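Local coordinates for nitroreductase family protein (Sphingopyxis sp., PDB 7DP1) that probably reduces nitro groups of dinitroaniline herbicides, using bound flavin mononucleotide and electrons from NADPH, at residues Glu13-Thr25 / Gln159-Cys173. The protein carries 1 engineered substitution. Sequence-based numbering, arbitrary orientation.
With FMN (flavin mononucleotide), chain C.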
ATOM      1  N   GLU A  13      15.710  -6.342  -6.161  1.00 48.57           N
ATOM      2  CA  GLU A  13      16.253  -7.294  -5.202  1.00 48.59           C
ATOM      3  C   GLU A  13      15.578  -7.159  -3.849  1.00 49.57           C
ATOM      4  O   GLU A  13      15.348  -8.156  -3.171  1.00 57.95           O
ATOM      5  CB  GLU A  13      17.766  -7.103  -5.073  1.00 55.85           C
ATOM      6  CG  GLU A  13      18.508  -7.461  -6.366  1.00 67.83           C
ATOM      7  CD  GLU A  13      19.861  -6.784  -6.494  1.00 76.60           C
ATOM      8  OE1 GLU A  13      20.173  -5.885  -5.684  1.00 77.79           O
ATOM      9  OE2 GLU A  13      20.615  -7.155  -7.416  1.00 86.48           O
ATOM     10  N   ALA A  14      15.260  -5.925  -3.457  1.00 49.11           N
ATOM     11  CA  ALA A  14      14.553  -5.703  -2.210  1.00 43.58           C
ATOM     12  C   ALA A  14      13.188  -6.377  -2.266  1.00 39.37           C
ATOM     13  O   ALA A  14      12.841  -7.138  -1.369  1.00 41.56           O
ATOM     14  CB  ALA A  14      14.409  -4.194  -1.914  1.00 43.91           C
ATOM     15  N   LEU A  15      12.427  -6.107  -3.328  1.00 41.82           N
ATOM     16  CA  LEU A  15      11.116  -6.739  -3.528  1.00 41.46           C
ATOM     17  C   LEU A  15      11.201  -8.261  -3.472  1.00 44.70           C
ATOM     18  O   LEU A  15      10.348  -8.928  -2.870  1.00 45.06           O
ATOM     19  CB  LEU A  15      10.519  -6.341  -4.881  1.00 51.75           C
ATOM     20  CG  LEU A  15       9.426  -5.270  -4.980  1.00 53.60           C
ATOM     21  CD1 LEU A  15       8.304  -5.559  -3.983  1.00 45.26           C
ATOM     22  CD2 LEU A  15       9.991  -3.881  -4.774  1.00 59.06           C
ATOM     23  N   ALA A  16      12.223  -8.796  -4.135  1.00 38.30           N
ATOM     24  CA  ALA A  16      12.413 -10.233  -4.244  1.00 47.93           C
ATOM     25  C   ALA A  16      12.780 -10.855  -2.914  1.00 48.75           C
ATOM     26  O   ALA A  16      12.269 -11.920  -2.593  1.00 44.72           O
ATOM     27  CB  ALA A  16      13.475 -10.557  -5.284  1.00 45.33           C
ATOM     28  N   ARG A  17      13.634 -10.190  -2.128  1.00 46.83           N
ATOM     29  CA  ARG A  17      14.127 -10.793  -0.887  1.00 44.98           C
ATOM     30  C   ARG A  17      13.284 -10.467   0.338  1.00 49.73           C
ATOM     31  O   ARG A  17      13.517 -11.043   1.409  1.00 52.30           O
ATOM     32  CB  ARG A  17      15.591 -10.394  -0.615  1.00 50.24           C
ATOM     33  CG  ARG A  17      16.543 -10.730  -1.754  1.00 46.67           C
ATOM     34  CD  ARG A  17      17.979 -10.252  -1.550  1.00 56.33           C
ATOM     35  NE  ARG A  17      18.922 -11.141  -2.246  1.00 77.29           N
ATOM     36  CZ  ARG A  17      19.617 -10.814  -3.337  1.00 88.08           C
ATOM     37  NH1 ARG A  17      19.497  -9.608  -3.873  1.00 87.44           N
ATOM     38  NH2 ARG A  17      20.438 -11.698  -3.897  1.00 94.91           N
ATOM     39  N   ARG A  18      12.325  -9.554   0.204  1.00 49.93           N
ATOM     40  CA  ARG A  18      11.408  -9.274   1.314  1.00 51.84           C
ATOM     41  C   ARG A  18      10.421 -10.422   1.503  1.00 47.56           C
ATOM     42  O   ARG A  18       9.749 -10.832   0.566  1.00 44.61           O
ATOM     43  CB  ARG A  18      10.639  -7.961   1.106  1.00 41.92           C
ATOM     44  CG  ARG A  18       9.715  -7.619   2.311  1.00 42.39           C
ATOM     45  CD  ARG A  18       8.329  -7.089   1.918  1.00 29.13           C
ATOM     46  NE  ARG A  18       7.630  -8.013   1.026  1.00 33.08           N
ATOM     47  CZ  ARG A  18       6.950  -9.084   1.417  1.00 33.35           C
ATOM     48  NH1 ARG A  18       6.883  -9.391   2.708  1.00 32.59           N
ATOM     49  NH2 ARG A  18       6.359  -9.869   0.505  1.00 37.61           N
ATOM     50  N   ARG A  19      10.336 -10.943   2.720  1.00 49.00           N
ATOM     51  CA  ARG A  19       9.312 -11.930   3.034  1.00 45.60           C
ATOM     52  C   ARG A  19       8.735 -11.670   4.421  1.00 49.72           C
ATOM     53  O   ARG A  19       9.303 -10.923   5.221  1.00 44.37           O
ATOM     54  CB  ARG A  19       9.869 -13.349   2.948  1.00 44.46           C
ATOM     55  CG  ARG A  19      10.822 -13.744   4.056  1.00 46.32           C
ATOM     56  CD  ARG A  19      11.338 -15.189   3.852  1.00 54.60           C
ATOM     57  NE  ARG A  19      10.267 -16.179   3.963  1.00 49.70           N
ATOM     58  CZ  ARG A  19      10.163 -17.306   3.254  1.00 53.10           C
ATOM     59  NH1 ARG A  19      11.100 -17.667   2.375  1.00 52.30           N
ATOM     60  NH2 ARG A  19       9.126 -18.109   3.465  1.00 48.13           N
ATOM     61  N   SER A  20       7.592 -12.272   4.701  1.00 41.85           N
ATOM     62  CA  SER A  20       7.044 -12.159   6.035  1.00 46.53           C
ATOM     63  C   SER A  20       7.823 -13.101   6.953  1.00 44.07           C
ATOM     64  O   SER A  20       7.570 -14.292   6.976  1.00 45.21           O
ATOM     65  CB  SER A  20       5.552 -12.473   6.023  1.00 32.63           C
ATOM     66  OG  SER A  20       4.865 -11.436   5.325  1.00 32.69           O
ATOM     67  N   VAL A  21       8.748 -12.542   7.726  1.00 37.51           N
ATOM     68  CA  VAL A  21       9.628 -13.323   8.594  1.00 45.40           C
ATOM     69  C   VAL A  21       8.975 -13.671   9.931  1.00 50.31           C
ATOM     70  O   VAL A  21       8.499 -12.790  10.653  1.00 47.59           O
ATOM     71  CB  VAL A  21      10.947 -12.553   8.833  1.00 46.63           C
ATOM     72  CG1 VAL A  21      11.744 -13.160   9.944  1.00 48.31           C
ATOM     73  CG2 VAL A  21      11.754 -12.501   7.537  1.00 42.55           C
ATOM     74  N   ARG A  22       8.949 -14.958  10.261  1.00 50.79           N
ATOM     75  CA  ARG A  22       8.294 -15.400  11.495  1.00 51.65           C
ATOM     76  C   ARG A  22       9.270 -16.108  12.428  1.00 54.11           C
ATOM     77  O   ARG A  22       8.894 -17.014  13.181  1.00 59.19           O
ATOM     78  CB  ARG A  22       7.093 -16.298  11.165  1.00 43.67           C
ATOM     79  CG  ARG A  22       6.060 -15.562  10.319  1.00 47.38           C
ATOM     80  CD  ARG A  22       4.915 -16.429   9.825  1.00 52.68           C
ATOM     81  NE  ARG A  22       3.977 -15.630   9.025  1.00 47.22           N
ATOM     82  CZ  ARG A  22       3.940 -15.626   7.694  1.00 51.18           C
ATOM     83  NH1 ARG A  22       4.781 -16.386   7.004  1.00 40.25           N
ATOM     84  NH2 ARG A  22       3.060 -14.859   7.051  1.00 41.93           N
ATOM     85  N   ALA A  23      10.533 -15.692  12.359  1.00 52.87           N
ATOM     86  CA  ALA A  23      11.543 -16.100  13.325  1.00 57.78           C
ATOM     87  C   ALA A  23      12.711 -15.124  13.330  1.00 64.09           C
ATOM     88  O   ALA A  23      13.485 -15.059  12.361  1.00 63.53           O
ATOM     89  CB  ALA A  23      12.037 -17.497  13.039  1.00 62.72           C
ATOM     90  N   PHE A  24      12.831 -14.382  14.432  1.00 60.89           N
ATOM     91  CA  PHE A  24      13.873 -13.373  14.611  1.00 55.29           C
ATOM     92  C   PHE A  24      14.884 -13.760  15.683  1.00 59.42           C
ATOM     93  O   PHE A  24      14.536 -14.375  16.693  1.00 67.29           O
ATOM     94  CB  PHE A  24      13.262 -12.019  14.994  1.00 54.23           C
ATOM     95  CG  PHE A  24      12.284 -11.475  13.992  1.00 48.35           C
ATOM     96  CD1 PHE A  24      10.956 -11.855  14.022  1.00 49.03           C
ATOM     97  CD2 PHE A  24      12.688 -10.554  13.038  1.00 50.75           C
ATOM     98  CE1 PHE A  24      10.051 -11.336  13.103  1.00 51.15           C
ATOM     99  CE2 PHE A  24      11.792 -10.042  12.122  1.00 52.32           C
ATOM    100  CZ  PHE A  24      10.466 -10.433  12.155  1.00 50.31           C
ATOM    101  N   THR A  25      16.140 -13.389  15.470  1.00 59.74           N
ATOM    102  CA  THR A  25      17.136 -13.484  16.530  1.00 63.71           C
ATOM    103  C   THR A  25      16.835 -12.327  17.481  1.00 66.98           C
ATOM    104  O   THR A  25      16.045 -11.459  17.137  1.00 56.60           O
ATOM    105  CB  THR A  25      18.565 -13.391  15.977  1.00 66.07           C
ATOM    106  OG1 THR A  25      18.848 -12.042  15.594  1.00 61.42           O
ATOM    107  CG2 THR A  25      18.728 -14.305  14.758  1.00 67.61           C
ATOM    108  N   GLN A 159       4.727  -0.683   2.702  1.00 28.88           N
ATOM    109  CA  GLN A 159       5.629  -1.392   1.795  1.00 27.88           C
ATOM    110  C   GLN A 159       6.954  -0.637   1.622  1.00 28.75           C
ATOM    111  O   GLN A 159       8.006  -1.240   1.450  1.00 30.61           O
ATOM    112  CB  GLN A 159       4.967  -1.611   0.423  1.00 28.37           C
ATOM    113  CG  GLN A 159       5.882  -2.211  -0.650  1.00 26.91           C
ATOM    114  CD  GLN A 159       6.199  -3.685  -0.410  1.00 32.44           C
ATOM    115  OE1 GLN A 159       6.146  -4.190   0.733  1.00 33.10           O
ATOM    116  NE2 GLN A 159       6.535  -4.386  -1.484  1.00 29.98           N
ATOM    117  N   SER A 160       6.912   0.688   1.642  1.00 24.76           N
ATOM    118  CA  SER A 160       8.181   1.430   1.627  1.00 27.06           C
ATOM    119  C   SER A 160       9.055   1.022   2.810  1.00 32.44           C
ATOM    120  O   SER A 160      10.260   0.726   2.651  1.00 25.38           O
ATOM    121  CB  SER A 160       7.924   2.933   1.644  1.00 31.69           C
ATOM    122  OG  SER A 160       7.200   3.306   0.479  1.00 27.37           O
ATOM    123  N   VAL A 161       8.456   0.974   4.000  1.00 24.87           N
ATOM    124  CA  VAL A 161       9.236   0.603   5.188  1.00 24.47           C
ATOM    125  C   VAL A 161       9.812  -0.810   5.079  1.00 28.38           C
ATOM    126  O   VAL A 161      10.996  -1.043   5.320  1.00 34.45           O
ATOM    127  CB  VAL A 161       8.361   0.741   6.445  1.00 32.21           C
ATOM    128  CG1 VAL A 161       9.090   0.225   7.692  1.00 30.00           C
ATOM    129  CG2 VAL A 161       7.946   2.211   6.595  1.00 23.72           C
ATOM    130  N   MET A 162       8.973  -1.753   4.678  1.00 28.39           N
ATOM    131  CA  MET A 162       9.387  -3.144   4.611  1.00 33.24           C
ATOM    132  C   MET A 162      10.546  -3.343   3.621  1.00 36.36           C
ATOM    133  O   MET A 162      11.471  -4.109   3.867  1.00 34.84           O
ATOM    134  CB  MET A 162       8.187  -4.005   4.225  1.00 28.00           C
ATOM    135  CG  MET A 162       7.142  -4.076   5.344  1.00 26.28           C
ATOM    136  SD  MET A 162       5.870  -5.265   4.920  1.00 39.24           S
ATOM    137  CE  MET A 162       4.854  -4.266   3.849  1.00 32.71           C
ATOM    138  N   LEU A 163      10.486  -2.651   2.486  1.00 31.49           N
ATOM    139  CA  LEU A 163      11.585  -2.731   1.528  1.00 32.13           C
ATOM    140  C   LEU A 163      12.863  -2.089   2.046  1.00 34.61           C
ATOM    141  O   LEU A 163      13.941  -2.635   1.843  1.00 40.46           O
ATOM    142  CB  LEU A 163      11.182  -2.079   0.213  1.00 30.79           C
ATOM    143  CG  LEU A 163      10.093  -2.872  -0.516  1.00 32.41           C
ATOM    144  CD1 LEU A 163       9.666  -2.151  -1.771  1.00 31.64           C
ATOM    145  CD2 LEU A 163      10.653  -4.247  -0.838  1.00 33.34           C
ATOM    146  N   LEU A 164      12.742  -0.946   2.727  1.00 28.56           N
ATOM    147  CA  LEU A 164      13.921  -0.276   3.289  1.00 37.24           C
ATOM    148  C   LEU A 164      14.614  -1.125   4.353  1.00 45.85           C
ATOM    149  O   LEU A 164      15.842  -1.094   4.491  1.00 45.28           O
ATOM    150  CB  LEU A 164      13.529   1.069   3.902  1.00 35.31           C
ATOM    151  CG  LEU A 164      13.210   2.137   2.858  1.00 37.78           C
ATOM    152  CD1 LEU A 164      12.410   3.324   3.454  1.00 28.63           C
ATOM    153  CD2 LEU A 164      14.482   2.612   2.205  1.00 36.21           C
ATOM    154  N   LEU A 165      13.818  -1.868   5.116  1.00 39.65           N
ATOM    155  CA  LEU A 165      14.364  -2.746   6.140  1.00 41.12           C
ATOM    156  C   LEU A 165      15.249  -3.799   5.507  1.00 41.59           C
ATOM    157  O   LEU A 165      16.399  -3.986   5.899  1.00 43.66           O
ATOM    158  CB  LEU A 165      13.231  -3.413   6.926  1.00 43.55           C
ATOM    159  CG  LEU A 165      12.474  -2.509   7.903  1.00 36.44           C
ATOM    160  CD1 LEU A 165      11.279  -3.251   8.488  1.00 28.60           C
ATOM    161  CD2 LEU A 165      13.416  -2.029   9.020  1.00 31.56           C
ATOM    162  N   VAL A 166      14.691  -4.476   4.507  1.00 48.68           N
ATOM    163  CA  VAL A 166      15.386  -5.519   3.760  1.00 38.81           C
ATOM    164  C   VAL A 166      16.692  -4.998   3.193  1.00 40.75           C
ATOM    165  O   VAL A 166      17.749  -5.654   3.303  1.00 48.88           O
ATOM    166  CB  VAL A 166      14.500  -6.050   2.619  1.00 41.81           C
ATOM    167  CG1 VAL A 166      15.324  -6.785   1.579  1.00 44.35           C
ATOM    168  CG2 VAL A 166      13.401  -6.948   3.185  1.00 47.48           C
ATOM    169  N   GLU A 167      16.618  -3.811   2.603  1.00 36.77           N
ATOM    170  CA  GLU A 167      17.798  -3.133   2.061  1.00 47.08           C
ATOM    171  C   GLU A 167      18.868  -2.918   3.127  1.00 49.30           C
ATOM    172  O   GLU A 167      20.064  -2.963   2.827  1.00 53.29           O
ATOM    173  CB  GLU A 167      17.409  -1.785   1.453  1.00 50.46           C
ATOM    174  CG  GLU A 167      18.564  -1.022   0.810  1.00 61.30           C
ATOM    175  CD  GLU A 167      18.170   0.377   0.359  1.00 72.96           C
ATOM    176  OE1 GLU A 167      17.586   1.117   1.177  1.00 79.17           O
ATOM    177  OE2 GLU A 167      18.453   0.742  -0.804  1.00 77.12           O
ATOM    178  N   HIS A 168      18.454  -2.675   4.366  1.00 46.29           N
ATOM    179  CA  HIS A 168      19.439  -2.415   5.415  1.00 52.19           C
ATOM    180  C   HIS A 168      19.703  -3.641   6.293  1.00 57.24           C
ATOM    181  O   HIS A 168      20.280  -3.528   7.368  1.00 55.90           O
ATOM    182  CB  HIS A 168      19.012  -1.233   6.285  1.00 48.02           C
ATOM    183  CG  HIS A 168      19.068   0.092   5.586  1.00 57.27           C
ATOM    184  ND1 HIS A 168      18.036   0.570   4.805  1.00 56.23           N
ATOM    185  CD2 HIS A 168      20.035   1.043   5.555  1.00 60.58           C
ATOM    186  CE1 HIS A 168      18.362   1.761   4.327  1.00 54.74           C
ATOM    187  NE2 HIS A 168      19.571   2.067   4.763  1.00 61.93           N
ATOM    188  N   GLY A 169      19.309  -4.814   5.821  1.00 56.70           N
ATOM    189  CA  GLY A 169      19.626  -6.035   6.533  1.00 51.86           C
ATOM    190  C   GLY A 169      18.655  -6.398   7.644  1.00 51.93           C
ATOM    191  O   GLY A 169      18.906  -7.340   8.398  1.00 47.71           O
ATOM    192  N   LEU A 170      17.542  -5.679   7.755  1.00 50.22           N
ATOM    193  CA  LEU A 170      16.555  -6.034   8.772  1.00 47.08           C
ATOM    194  C   LEU A 170      15.407  -6.757   8.108  1.00 48.73           C
ATOM    195  O   LEU A 170      15.307  -6.772   6.881  1.00 44.47           O
ATOM    196  CB  LEU A 170      16.036  -4.805   9.513  1.00 42.72           C
ATOM    197  CG  LEU A 170      17.025  -4.065  10.422  1.00 50.90           C
ATOM    198  CD1 LEU A 170      16.547  -2.653  10.663  1.00 43.98           C
ATOM    199  CD2 LEU A 170      17.213  -4.803  11.750  1.00 54.84           C
ATOM    200  N   ALA A 171      14.512  -7.317   8.912  1.00 39.21           N
ATOM    201  CA  ALA A 171      13.389  -8.042   8.350  1.00 41.57           C
ATOM    202  C   ALA A 171      12.135  -7.619   9.063  1.00 45.44           C
ATOM    203  O   ALA A 171      12.203  -6.938  10.094  1.00 40.00           O
ATOM    204  CB  ALA A 171      13.593  -9.541   8.464  1.00 44.40           C
ATOM    205  N   SER A 172      10.992  -8.037   8.530  1.00 32.62           N
ATOM    206  CA  SER A 172       9.738  -7.736   9.188  1.00 37.19           C
ATOM    207  C   SER A 172       8.625  -8.722   8.890  1.00 37.44           C
ATOM    208  O   SER A 172       8.726  -9.568   8.001  1.00 39.70           O
ATOM    209  CB  SER A 172       9.297  -6.322   8.827  1.00 30.78           C
ATOM    210  OG  SER A 172       8.817  -6.271   7.497  1.00 33.77           O
ATOM    211  N   CYS A 173       7.563  -8.605   9.674  1.00 41.51           N
ATOM    212  CA  CYS A 173       6.334  -9.328   9.438  1.00 37.37           C
ATOM    213  C   CYS A 173       5.183  -8.366   9.631  1.00 37.15           C
ATOM    214  O   CYS A 173       4.941  -7.930  10.751  1.00 36.97           O
ATOM    215  CB  CYS A 173       6.194 -10.515  10.407  1.00 31.88           C
ATOM    216  SG  CYS A 173       4.837 -11.641   9.919  1.00 43.08           S
TER
HETATM  217  N1  FMN C 301       1.195 -12.909   8.497  1.00 38.95           N
HETATM  218  C2  FMN C 301       0.956 -13.539   9.701  1.00 46.71           C
HETATM  219  O2  FMN C 301       1.490 -14.612   9.955  1.00 58.50           O
HETATM  220  N3  FMN C 301       0.115 -12.979  10.635  1.00 46.88           N
HETATM  221  C4  FMN C 301      -0.502 -11.776  10.387  1.00 44.80           C
HETATM  222  O4  FMN C 301      -1.245 -11.281  11.254  1.00 44.87           O
HETATM  223  C4A FMN C 301      -0.270 -11.147   9.164  1.00 43.58           C
HETATM  224  N5  FMN C 301      -0.878  -9.945   8.874  1.00 44.63           N
HETATM  225  C5A FMN C 301      -0.641  -9.299   7.676  1.00 43.62           C
HETATM  226  C6  FMN C 301      -1.267  -8.079   7.434  1.00 44.98           C
HETATM  227  C7  FMN C 301      -1.050  -7.416   6.241  1.00 44.72           C
HETATM  228  C7M FMN C 301      -1.701  -6.097   5.960  1.00 31.08           C
HETATM  229  C8  FMN C 301      -0.206  -7.968   5.289  1.00 40.52           C
HETATM  230  C8M FMN C 301       0.009  -7.191   4.022  1.00 30.50           C
HETATM  231  C9  FMN C 301       0.424  -9.192   5.523  1.00 25.55           C
HETATM  232  C9A FMN C 301       0.205  -9.869   6.724  1.00 32.12           C
HETATM  233  N10 FMN C 301       0.805 -11.087   7.007  1.00 35.18           N
HETATM  234  C10 FMN C 301       0.569 -11.720   8.217  1.00 39.64           C
HETATM  235  C1' FMN C 301       1.745 -11.732   6.038  1.00 29.70           C
HETATM  236  C2' FMN C 301       1.080 -12.421   4.850  1.00 41.66           C
HETATM  237  O2' FMN C 301       0.605 -13.683   5.245  1.00 36.80           O
HETATM  238  C3' FMN C 301       2.134 -12.596   3.761  1.00 30.90           C
HETATM  239  O3' FMN C 301       2.403 -11.309   3.248  1.00 30.17           O
HETATM  240  C4' FMN C 301       1.691 -13.479   2.598  1.00 44.08           C
HETATM  241  O4' FMN C 301       1.473 -14.829   2.967  1.00 40.95           O
HETATM  242  C5' FMN C 301       2.796 -13.465   1.569  1.00 40.55           C
HETATM  243  O5' FMN C 301       3.951 -13.990   2.177  1.00 40.26           O
HETATM  244  P   FMN C 301       5.291 -13.108   2.074  1.00 44.50           P
HETATM  245  O1P FMN C 301       6.329 -13.705   2.982  1.00 40.32           O
HETATM  246  O2P FMN C 301       5.767 -13.100   0.632  1.00 43.64           O
HETATM  247  O3P FMN C 301       4.967 -11.685   2.491  1.00 38.00           O
HETATM  248  O   HOH W   1       8.062  -8.066   5.218  1.00 35.91           O
HETATM  249  O   HOH W   2      11.283  -9.131   5.506  1.00 35.29           O
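A14 and L163 mark where helix 13-17 passes over helix 159-167 at nearly a right angle (95°, axes 8.8 Å apart), after which the loop from R18 runs on beside strand 171-173. One direct hydrogen bond ties these two backbones, V21 N to S172 O (3.0 Å), its donor above the carbonyl plane. L163 pushes its leucine fork at helix 13-17: CD2 lies against the A14 backbone, while CD1 meets L15 CD2 snugly at 3.5 Å. One turn on, V166 uses both branches, CG1 beside the A14 carbonyl and CG2 against R18, 3.6 Å from R18 CB. Farther along, V21 CG2 rests on A171 CB, and the F24 ring turns its edge to the backbone of 171-173.

With CG anti to the backbone N (chi1 -177°) and bends at chi2 and chi3, R18 runs its aliphatic part across V166 and then M162 and delivers its guanidinium to the FMN phosphate. NH1 and NH2 both reach FMN O3P, 3.0 Å each, in the guanidinium plane; NH2 also binds R43 O of the second subunit. Water 1 joins R18 NH1 to R19 O and S172 OG, and water 2 links R19 O to S172 N. A methionine in place of R18 would probably leave O3P short of two donors, water 1 without its link to the phosphate-binding side chain and R43 O of the second subunit without its mate.

S20 N grips FMN O1P at 2.6 Å, nearly straight (176°), and R22 NE and NH2 bind the flavin's O2 and N1. The loop thus holds the phosphate and the pyrimidine part of the flavin, and its cationic groups probably offset the phosphate charge and could favour negative charge at N1 on reduction, as in related flavoenzymes.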